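PDB 6FSK: DyP-type peroxidase from Pleurotus ostreatus PC15, which probably uses peroxide to oxidise dyes and other substrates, Mn(II) among them, at a heme b cofactor. Local coordinates for residues D11-L16 / F216-E221; I354-Q359 / V383-S388. The protein carries 1 engineered substitution. One frame throughout, in Å; residues are numbered along the deposited sequence.

In the fold
Contacts 1 and 2 illustrate how successive layers of a protein can run from a buried loop interface to a cofactor. Contact 2 joins strand 354-360 of the large antiparallel sheet to its neighbour and presents Arg-355 to the heme; contact 1, its centre about 10 Å from that of contact 2, packs two loops against the sheet side that carries Ile-354 and Tyr-385. Asp-11 links them: its OD2 lies 2.7 Å from Tyr-385 OH, and its O lies 2.8 Å from Arg-356 NE, both probable hydrogen bonds. Leu-13 and Ile-217 also touch Ile-354. The side chain of Ile-217 stays about 10 Å from the heme (nearest atoms), so contact 1 does not line the pocket.

Contact 1: D11-L16 / F216-E221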
ATOM      1  N   ASP A  11      -3.892  11.110   7.830  1.00 10.79           N
ATOM      2  CA  ASP A  11      -3.280  10.256   6.823  1.00 11.00           C
ATOM      3  C   ASP A  11      -4.272   9.488   6.019  1.00 11.80           C
ATOM      4  O   ASP A  11      -3.877   9.025   4.919  1.00 12.11           O
ATOM      5  CB  ASP A  11      -2.320   9.238   7.445  1.00 10.89           C
ATOM      6  CG  ASP A  11      -1.219   8.750   6.460  1.00 12.56           C
ATOM      7  OD1 ASP A  11      -0.731   9.604   5.654  1.00 13.10           O
ATOM      8  OD2 ASP A  11      -0.799   7.588   6.611  1.00 11.96           O
ATOM      9  N   ILE A  12      -5.515   9.327   6.484  1.00 10.97           N
ATOM     10  CA  ILE A  12      -6.483   8.460   5.847  1.00 11.21           C
ATOM     11  C   ILE A  12      -7.019   9.218   4.599  1.00 12.94           C
ATOM     12  O   ILE A  12      -6.938   8.732   3.513  1.00 14.23           O
ATOM     13  CB  ILE A  12      -7.628   8.047   6.807  1.00 11.33           C
ATOM     14  CG1 ILE A  12      -7.123   7.377   8.066  1.00 11.21           C
ATOM     15  CG2 ILE A  12      -8.628   7.207   6.101  1.00 11.96           C
ATOM     16  CD1 ILE A  12      -8.090   7.378   9.183  1.00 11.55           C
ATOM     17  N   LEU A  13      -7.673  10.367   4.809  1.00 13.48           N
ATOM     18  CA  LEU A  13      -8.220  11.212   3.740  1.00 13.80           C
ATOM     19  C   LEU A  13      -7.343  12.467   3.730  1.00 15.09           C
ATOM     20  O   LEU A  13      -7.308  13.272   4.675  1.00 16.67           O
ATOM     21  CB  LEU A  13      -9.673  11.563   3.969  1.00 15.42           C
ATOM     22  CG  LEU A  13     -10.672  10.420   3.981  1.00 16.29           C
ATOM     23  CD1 LEU A  13     -12.114  10.931   4.190  1.00 17.06           C
ATOM     24  CD2 LEU A  13     -10.639   9.590   2.716  1.00 17.89           C
ATOM     25  N   GLY A  14      -6.607  12.589   2.658  1.00 14.21           N
ATOM     26  CA  GLY A  14      -5.606  13.607   2.480  1.00 14.47           C
ATOM     27  C   GLY A  14      -4.250  13.015   2.328  1.00 15.29           C
ATOM     28  O   GLY A  14      -3.633  13.021   1.241  1.00 15.99           O
ATOM     29  N   GLY A  15      -3.782  12.463   3.426  1.00 13.49           N
ATOM     30  CA  GLY A  15      -2.433  11.922   3.446  1.00 12.96           C
ATOM     31  C   GLY A  15      -1.455  12.906   4.085  1.00 12.48           C
ATOM     32  O   GLY A  15      -1.404  14.138   3.709  1.00 14.38           O
ATOM     33  N   LEU A  16      -0.620  12.435   5.015  1.00 12.65           N
ATOM     34  CA  LEU A  16       0.424  13.318   5.568  1.00 12.94           C
ATOM     35  C   LEU A  16       1.460  13.645   4.534  1.00 13.39           C
ATOM     36  O   LEU A  16       2.034  12.713   3.926  1.00 13.44           O
ATOM     37  CB  LEU A  16       1.107  12.668   6.770  1.00 14.13           C
ATOM     38  CG  LEU A  16       0.165  12.125   7.847  1.00 15.11           C
ATOM     39  CD1 LEU A  16       0.962  11.444   8.941  1.00 17.09           C
ATOM     40  CD2 LEU A  16      -0.745  13.167   8.436  1.00 16.05           C
ATOM     41  N   PHE A 216     -16.288   2.691   2.333  1.00  8.66           N
ATOM     42  CA  PHE A 216     -15.298   1.681   1.868  1.00  9.84           C
ATOM     43  C   PHE A 216     -13.908   2.021   2.453  1.00  9.39           C
ATOM     44  O   PHE A 216     -13.032   1.156   2.368  1.00  9.75           O
ATOM     45  CB  PHE A 216     -15.275   1.650   0.351  1.00 10.78           C
ATOM     46  CG  PHE A 216     -16.528   1.053  -0.208  1.00  9.14           C
ATOM     47  CD1 PHE A 216     -16.876  -0.275   0.027  1.00  9.99           C
ATOM     48  CD2 PHE A 216     -17.436   1.843  -0.908  1.00 10.09           C
ATOM     49  CE1 PHE A 216     -18.089  -0.814  -0.438  1.00 10.51           C
ATOM     50  CE2 PHE A 216     -18.606   1.272  -1.340  1.00 10.49           C
ATOM     51  CZ  PHE A 216     -18.978  -0.021  -1.093  1.00  9.79           C
ATOM     52  N   ILE A 217     -13.765   3.201   3.041  1.00  9.91           N
ATOM     53  CA  ILE A 217     -12.475   3.648   3.642  1.00 10.89           C
ATOM     54  C   ILE A 217     -12.619   3.844   5.124  1.00 12.08           C
ATOM     55  O   ILE A 217     -11.699   3.459   5.878  1.00 10.56           O
ATOM     56  CB  ILE A 217     -11.942   4.945   2.987  1.00 10.54           C
ATOM     57  CG1 ILE A 217     -11.785   4.796   1.449  1.00 10.97           C
ATOM     58  CG2 ILE A 217     -10.626   5.466   3.651  1.00 11.01           C
ATOM     59  CD1 ILE A 217     -10.824   3.680   0.982  1.00 11.02           C
ATOM     60  N   LEU A 218     -13.726   4.448   5.568  1.00 11.18           N
ATOM     61  CA  LEU A 218     -13.976   4.765   6.934  1.00 11.71           C
ATOM     62  C   LEU A 218     -15.037   3.897   7.479  1.00 13.78           C
ATOM     63  O   LEU A 218     -16.114   3.817   6.911  1.00 14.12           O
ATOM     64  CB  LEU A 218     -14.411   6.214   6.997  1.00 12.70           C
ATOM     65  CG  LEU A 218     -13.486   7.333   6.561  1.00 14.10           C
ATOM     66  CD1 LEU A 218     -14.233   8.683   6.448  1.00 15.63           C
ATOM     67  CD2 LEU A 218     -12.327   7.450   7.500  1.00 15.78           C
ATOM     68  N   ALA A 219     -14.818   3.284   8.656  1.00 12.02           N
ATOM     69  CA  ALA A 219     -15.848   2.493   9.284  1.00 12.81           C
ATOM     70  C   ALA A 219     -17.102   3.326   9.674  1.00 13.24           C
ATOM     71  O   ALA A 219     -16.982   4.492  10.057  1.00 13.03           O
ATOM     72  CB  ALA A 219     -15.310   1.831  10.528  1.00 13.99           C
ATOM     73  N   LYS A 220     -18.227   2.650   9.459  1.00 14.38           N
ATOM     74  CA  LYS A 220     -19.571   3.155   9.788  1.00 16.93           C
ATOM     75  C   LYS A 220     -19.935   4.433   9.072  1.00 18.48           C
ATOM     76  O   LYS A 220     -20.725   5.225   9.572  1.00 24.48           O
ATOM     77  CB  LYS A 220     -19.710   3.363  11.291  1.00 19.34           C
ATOM     78  CG  LYS A 220     -19.444   2.102  12.090  1.00 20.07           C
ATOM     79  CD  LYS A 220     -19.785   2.198  13.571  1.00 22.94           C
ATOM     80  CE  LYS A 220     -21.237   2.576  13.835  1.00 24.83           C
ATOM     81  NZ  LYS A 220     -22.112   1.429  14.076  1.00 24.52           N
ATOM     82  N   GLU A 221     -19.366   4.680   7.917  1.00 14.43           N
ATOM     83  CA  GLU A 221     -19.862   5.750   7.025  1.00 13.93           C
ATOM     84  C   GLU A 221     -20.589   5.077   5.913  1.00 13.52           C
ATOM     85  O   GLU A 221     -20.598   3.870   5.763  1.00 13.44           O
ATOM     86  CB  GLU A 221     -18.709   6.615   6.515  1.00 14.58           C
ATOM     87  CG  GLU A 221     -18.093   7.530   7.535  1.00 16.48           C
ATOM     88  CD  GLU A 221     -18.948   8.726   7.971  1.00 21.25           C
ATOM     89  OE1 GLU A 221     -20.090   8.896   7.452  1.00 21.12           O
ATOM     90  OE2 GLU A 221     -18.472   9.497   8.829  1.00 20.05           O
TER
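No ring or other flat side chain enters the interface between Ile-12 and Leu-13 on one side and Ile-217 and Leu-218 on the other; there are no faces or edges to match, and methyl groups make the fit. Two loops of the DyP-type fold meet here, 11-16 leading into strand 20-28 of the dimeric alpha+beta barrel region and 216-221 from the C-terminal family region, where Leu-218 to Glu-221 form a type II beta turn. The two isoleucines slide past each other in opposite directions and touch through their branch methyls, Ile-12 CG2 to Ile-217 CG2 at 3.6 Å. In Ile-12, CG1 lies anti to the carbonyl carbon (chi1 -56°), which sets CG2 anti to the backbone N. The same CG2 also meets Leu-218 CD2 at 4.0 Å. The leucines instead reach tip to tip, with Leu-13 CD1 3.8 Å from Leu-218 CD1. All four side chains are buried, and no hydrogen bond crosses between the loops. Val-198 and Ile-354 extend the apolar cluster over Leu-13 and Ile-217, while Ile-217 O accepts from Ser-238 OG. Behind the hydrophobic patch, the 11-16 loop turns through Gly-14 and Gly-15, both with positive phi, and is closed by a nearly straight bond of 2.9 Å from Leu-16 N to the anti lone pair of Asp-11 OD1.

Contact 2: I354-Q359 / V383-S388; sequences IRRGIQ and VCYSSS. With HEM (protoporphyrin IX containing Fe), chain C.
Ile-354 and Tyr-385 form a hydrogen-bonded pair of an antiparallel ladder, between strand 354-360 of the main DyP sheet and strand 379-386 beside it. Ile-354 N donates to Tyr-385 O at 3.0 Å, and Tyr-385 N returns a bond to Ile-354 O. Next comes the non-hydrogen-bonded pair Arg-355 and Cys-384, their CA atoms only 4.2 Å apart; Arg-356 N then binds Val-383 O, after which strand 354-360 is interrupted around Arg-356 and Gly-357. Side chains alternate between the two sides. Arg-355 and Cys-384 share the heme side, where Arg-355 CG rests against Cys-384 CB at 4.1 Å. A bend at chi3 (-63°) places NE of Arg-355; one guanidinium face lies against pyrrole D of the heme, with HEM C3D 3.4 Å above its plane and over its centre. In that plane, at the edge, HEM propionate oxygen O2A takes two bonds, from Arg-355 NH1 at 3.1 Å and from NH2 at 2.9 Å. NH1 also forms a salt bridge with Asp-191 of the GXXDG motif, and NH2 reaches Ser-194 O, consistent with the distal arginine of DyP peroxidases. An alanine here would probably leave O2A without this double grip and Asp-191 without its salt-bridge mate. On the side of Ile-354 and Tyr-385, the Arg-356 chain crosses the tyrosine at about a right angle; Tyr-385 OH is hydrogen-bonded to Asp-11 OD2, and Arg-356 gives NE to Asp-11 O and NH2 to Ile-12 O. Arg-356 CG sits in the plane of the Tyr-385 ring, 3.7 Å from its edge atom CE2, while Ile-354 CG2 lies 3.3 Å above the centre of the Arg-356 guanidinium.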
ATOM      1  N   ILE A 354      -6.480   2.963  -0.235  1.00  9.02           N
ATOM      2  CA  ILE A 354      -5.741   4.177  -0.386  1.00  9.36           C
ATOM      3  C   ILE A 354      -4.342   3.881   0.115  1.00  9.13           C
ATOM      4  O   ILE A 354      -4.166   3.548   1.263  1.00 10.51           O
ATOM      5  CB  ILE A 354      -6.351   5.369   0.394  1.00 10.74           C
ATOM      6  CG1 ILE A 354      -7.684   5.775  -0.239  1.00 11.92           C
ATOM      7  CG2 ILE A 354      -5.383   6.508   0.439  1.00 12.69           C
ATOM      8  CD1 ILE A 354      -8.412   6.788   0.628  1.00 13.21           C
ATOM      9  N   ARG A 355      -3.335   4.105  -0.740  1.00  9.21           N
ATOM     10  CA  ARG A 355      -1.919   3.820  -0.369  1.00  9.52           C
ATOM     11  C   ARG A 355      -1.170   5.055   0.033  1.00  9.86           C
ATOM     12  O   ARG A 355      -1.337   6.150  -0.554  1.00 10.66           O
ATOM     13  CB  ARG A 355      -1.199   3.190  -1.537  1.00 10.10           C
ATOM     14  CG  ARG A 355      -1.708   1.835  -1.875  1.00 11.26           C
ATOM     15  CD  ARG A 355      -1.248   1.335  -3.245  1.00 11.47           C
ATOM     16  NE  ARG A 355      -1.764   2.187  -4.329  1.00 11.68           N
ATOM     17  CZ  ARG A 355      -0.979   2.757  -5.237  1.00 10.23           C
ATOM     18  NH1 ARG A 355       0.345   2.539  -5.287  1.00 10.15           N
ATOM     19  NH2 ARG A 355      -1.518   3.556  -6.104  1.00 10.44           N
ATOM     20  N   ARG A 356      -0.344   4.937   1.070  1.00 10.55           N
ATOM     21  CA  ARG A 356       0.452   6.053   1.579  1.00 11.22           C
ATOM     22  C   ARG A 356       1.936   5.569   1.705  1.00 13.45           C
ATOM     23  O   ARG A 356       2.557   5.885   2.726  1.00 15.51           O
ATOM     24  CB  ARG A 356      -0.054   6.583   2.909  1.00 11.93           C
ATOM     25  CG  ARG A 356      -1.469   7.013   2.922  1.00 11.64           C
ATOM     26  CD  ARG A 356      -1.705   8.291   2.127  1.00 12.42           C
ATOM     27  NE  ARG A 356      -3.069   8.732   2.234  1.00 12.82           N
ATOM     28  CZ  ARG A 356      -3.795   9.330   1.286  1.00 14.05           C
ATOM     29  NH1 ARG A 356      -3.324   9.562   0.101  1.00 14.96           N
ATOM     30  NH2 ARG A 356      -5.060   9.693   1.568  1.00 15.28           N
ATOM     31  N   GLY A 357       2.448   4.856   0.721  1.00 14.92           N
ATOM     32  CA  GLY A 357       3.848   4.335   0.782  1.00 13.95           C
ATOM     33  C   GLY A 357       4.895   5.392   0.818  1.00 15.81           C
ATOM     34  O   GLY A 357       4.705   6.556   0.355  1.00 17.82           O
ATOM     35  N   ILE A 358       6.000   5.028   1.409  1.00 11.33           N
ATOM     36  CA  ILE A 358       7.194   5.820   1.253  1.00 10.05           C
ATOM     37  C   ILE A 358       8.356   4.817   1.091  1.00 10.58           C
ATOM     38  O   ILE A 358       8.404   3.778   1.743  1.00 10.36           O
ATOM     39  CB  ILE A 358       7.446   6.787   2.477  1.00 10.39           C
ATOM     40  CG1 ILE A 358       8.587   7.781   2.210  1.00 12.58           C
ATOM     41  CG2 ILE A 358       7.646   6.070   3.797  1.00 11.88           C
ATOM     42  CD1 ILE A 358       8.722   8.914   3.226  1.00 12.70           C
ATOM     43  N   GLN A 359       9.336   5.231   0.322  1.00  9.77           N
ATOM     44  CA  GLN A 359      10.483   4.435   0.094  1.00 10.19           C
ATOM     45  C   GLN A 359      11.400   4.405   1.326  1.00 10.31           C
ATOM     46  O   GLN A 359      11.302   5.262   2.193  1.00  9.81           O
ATOM     47  CB  GLN A 359      11.283   4.984  -1.076  1.00 10.55           C
ATOM     48  CG  GLN A 359      10.550   5.258  -2.405  1.00 11.39           C
ATOM     49  CD  GLN A 359      10.049   6.677  -2.544  1.00 12.50           C
ATOM     50  OE1 GLN A 359       9.581   7.262  -1.593  1.00 10.81           O
ATOM     51  NE2 GLN A 359      10.161   7.219  -3.704  1.00 12.39           N
ATOM     52  N   VAL A 383       1.963   1.176   3.188  1.00  8.16           N
ATOM     53  CA  VAL A 383       0.858   1.440   4.064  1.00  8.07           C
ATOM     54  C   VAL A 383      -0.415   1.609   3.233  1.00  7.85           C
ATOM     55  O   VAL A 383      -0.365   2.314   2.211  1.00  8.84           O
ATOM     56  CB  VAL A 383       1.066   2.710   4.919  1.00  9.39           C
ATOM     57  CG1 VAL A 383      -0.230   3.172   5.576  1.00 10.91           C
ATOM     58  CG2 VAL A 383       2.118   2.429   5.961  1.00  9.75           C
ATOM     59  N   CYS A 384      -1.498   0.965   3.552  1.00  7.85           N
ATOM     60  CA  CYS A 384      -2.787   1.234   2.843  1.00  8.56           C
ATOM     61  C   CYS A 384      -3.912   1.243   3.863  1.00  8.29           C
ATOM     62  O   CYS A 384      -3.834   0.576   4.911  1.00  8.11           O
ATOM     63  CB  CYS A 384      -3.055   0.238   1.706  1.00  9.56           C
ATOM     64  SG  CYS A 384      -3.512  -1.411   2.222  1.00 10.45           S
ATOM     65  N   TYR A 385      -4.958   1.936   3.511  1.00  9.54           N
ATOM     66  CA  TYR A 385      -6.161   2.101   4.265  1.00  8.38           C
ATOM     67  C   TYR A 385      -7.395   1.641   3.547  1.00  9.10           C
ATOM     68  O   TYR A 385      -7.544   1.905   2.317  1.00  9.56           O
ATOM     69  CB  TYR A 385      -6.418   3.560   4.624  1.00  8.28           C
ATOM     70  CG  TYR A 385      -5.380   4.213   5.491  1.00  9.49           C
ATOM     71  CD1 TYR A 385      -5.417   4.085   6.872  1.00 10.06           C
ATOM     72  CD2 TYR A 385      -4.328   4.934   4.952  1.00 10.04           C
ATOM     73  CE1 TYR A 385      -4.438   4.670   7.698  1.00  9.63           C
ATOM     74  CE2 TYR A 385      -3.344   5.485   5.747  1.00  9.46           C
ATOM     75  CZ  TYR A 385      -3.425   5.374   7.148  1.00  9.15           C
ATOM     76  OH  TYR A 385      -2.471   5.944   7.940  1.00 12.52           O
ATOM     77  N   SER A 386      -8.299   1.061   4.290  1.00  8.50           N
ATOM     78  CA  SER A 386      -9.673   0.830   3.847  1.00  8.98           C
ATOM     79  C   SER A 386     -10.504   0.445   5.072  1.00  9.98           C
ATOM     80  O   SER A 386      -9.969   0.276   6.167  1.00  9.25           O
ATOM     81  CB  SER A 386      -9.868  -0.193   2.755  1.00  9.11           C
ATOM     82  OG  SER A 386      -9.903  -1.523   3.254  1.00  9.89           O
ATOM     83  N   SER A 387     -11.814   0.311   4.923  1.00  9.88           N
ATOM     84  CA  SER A 387     -12.637  -0.061   6.019  1.00 10.03           C
ATOM     85  C   SER A 387     -12.719  -1.545   6.198  1.00 10.57           C
ATOM     86  O   SER A 387     -13.461  -2.045   7.067  1.00 11.09           O
ATOM     87  CB  SER A 387     -14.042   0.529   5.879  1.00 11.08           C
ATOM     88  OG  SER A 387     -14.676  -0.056   4.770  1.00 12.03           O
ATOM     89  N   SER A 388     -11.952  -2.328   5.415  1.00  9.43           N
ATOM     90  CA  SER A 388     -11.956  -3.762   5.559  1.00  9.95           C
ATOM     91  C   SER A 388     -10.660  -4.307   4.963  1.00  9.12           C
ATOM     92  O   SER A 388     -10.455  -4.311   3.762  1.00 10.25           O
ATOM     93  CB  SER A 388     -13.121  -4.392   4.837  1.00 11.30           C
ATOM     94  OG  SER A 388     -13.120  -5.812   4.868  1.00 10.35           O
TER
HETATM   95  CHA HEM C 501      -0.027   0.508  -8.052  1.00  9.86           C
HETATM   96  CHB HEM C 501       4.587  -0.564  -7.154  1.00  8.76           C
HETATM   97  CHC HEM C 501       3.170  -3.228  -3.403  1.00  8.84           C
HETATM   98  CHD HEM C 501      -1.485  -2.416  -4.476  1.00  8.61           C
HETATM   99  C1A HEM C 501       1.364   0.480  -8.163  1.00  9.30           C
HETATM  100  C2A HEM C 501       2.148   1.178  -9.134  1.00  9.75           C
HETATM  101  C3A HEM C 501       3.435   0.923  -8.860  1.00  9.96           C
HETATM  102  C4A HEM C 501       3.442   0.001  -7.766  1.00  9.12           C
HETATM  103  CMA HEM C 501       4.620   1.381  -9.639  1.00 10.35           C
HETATM  104  CAA HEM C 501       1.584   2.016 -10.271  1.00  9.79           C
HETATM  105  CBA HEM C 501       1.414   3.511 -10.031  1.00 11.28           C
HETATM  106  CGA HEM C 501       0.310   3.827  -9.057  1.00 12.05           C
HETATM  107  O1A HEM C 501      -0.869   3.749  -9.406  1.00 12.34           O
HETATM  108  O2A HEM C 501       0.638   4.195  -7.901  1.00 13.22           O
HETATM  109  C1B HEM C 501       4.644  -1.406  -6.040  1.00 10.33           C
HETATM  110  C2B HEM C 501       5.794  -1.872  -5.411  1.00 10.51           C
HETATM  111  C3B HEM C 501       5.444  -2.604  -4.321  1.00  8.52           C
HETATM  112  C4B HEM C 501       3.974  -2.590  -4.328  1.00  8.47           C
HETATM  113  CMB HEM C 501       7.210  -1.646  -5.878  1.00 11.73           C
HETATM  114  CAB HEM C 501       6.211  -3.352  -3.300  1.00  9.00           C
HETATM  115  CBB HEM C 501       7.472  -3.101  -3.024  1.00  8.64           C
HETATM  116  C1C HEM C 501       1.815  -3.352  -3.363  1.00  8.59           C
HETATM  117  C2C HEM C 501       1.012  -4.108  -2.498  1.00  9.24           C
HETATM  118  C3C HEM C 501      -0.306  -3.921  -2.795  1.00  9.19           C
HETATM  119  C4C HEM C 501      -0.335  -2.945  -3.858  1.00  7.88           C
HETATM  120  CMC HEM C 501       1.561  -4.967  -1.391  1.00 10.22           C
HETATM  121  CAC HEM C 501      -1.561  -4.527  -2.271  1.00  8.70           C
HETATM  122  CBC HEM C 501      -1.625  -5.757  -1.721  1.00  9.94           C
HETATM  123  C1D HEM C 501      -1.437  -1.485  -5.517  1.00  8.40           C
HETATM  124  C2D HEM C 501      -2.695  -0.835  -5.999  1.00  8.41           C
HETATM  125  C3D HEM C 501      -2.252   0.031  -6.989  1.00  8.91           C
HETATM  126  C4D HEM C 501      -0.819  -0.183  -7.103  1.00  9.28           C
HETATM  127  CMD HEM C 501      -4.077  -1.014  -5.512  1.00  8.16           C
HETATM  128  CAD HEM C 501      -3.095   0.924  -7.893  1.00  9.28           C
HETATM  129  CBD HEM C 501      -3.631   0.210  -9.094  1.00  9.78           C
HETATM  130  CGD HEM C 501      -4.564   1.087  -9.892  1.00  9.52           C
HETATM  131  O1D HEM C 501      -4.289   1.126 -11.116  1.00 10.65           O
HETATM  132  O2D HEM C 501      -5.409   1.757  -9.334  1.00 11.04           O
HETATM  133  NA  HEM C 501       2.157  -0.348  -7.366  1.00  9.36           N
HETATM  134  NB  HEM C 501       3.544  -1.911  -5.431  1.00  8.58           N
HETATM  135  NC  HEM C 501       0.949  -2.730  -4.296  1.00  8.57           N
HETATM  136  ND  HEM C 501      -0.385  -1.120  -6.252  1.00  8.41           N
HETATM  137 FE   HEM C 501       1.557  -1.579  -5.898  1.00  9.01          FE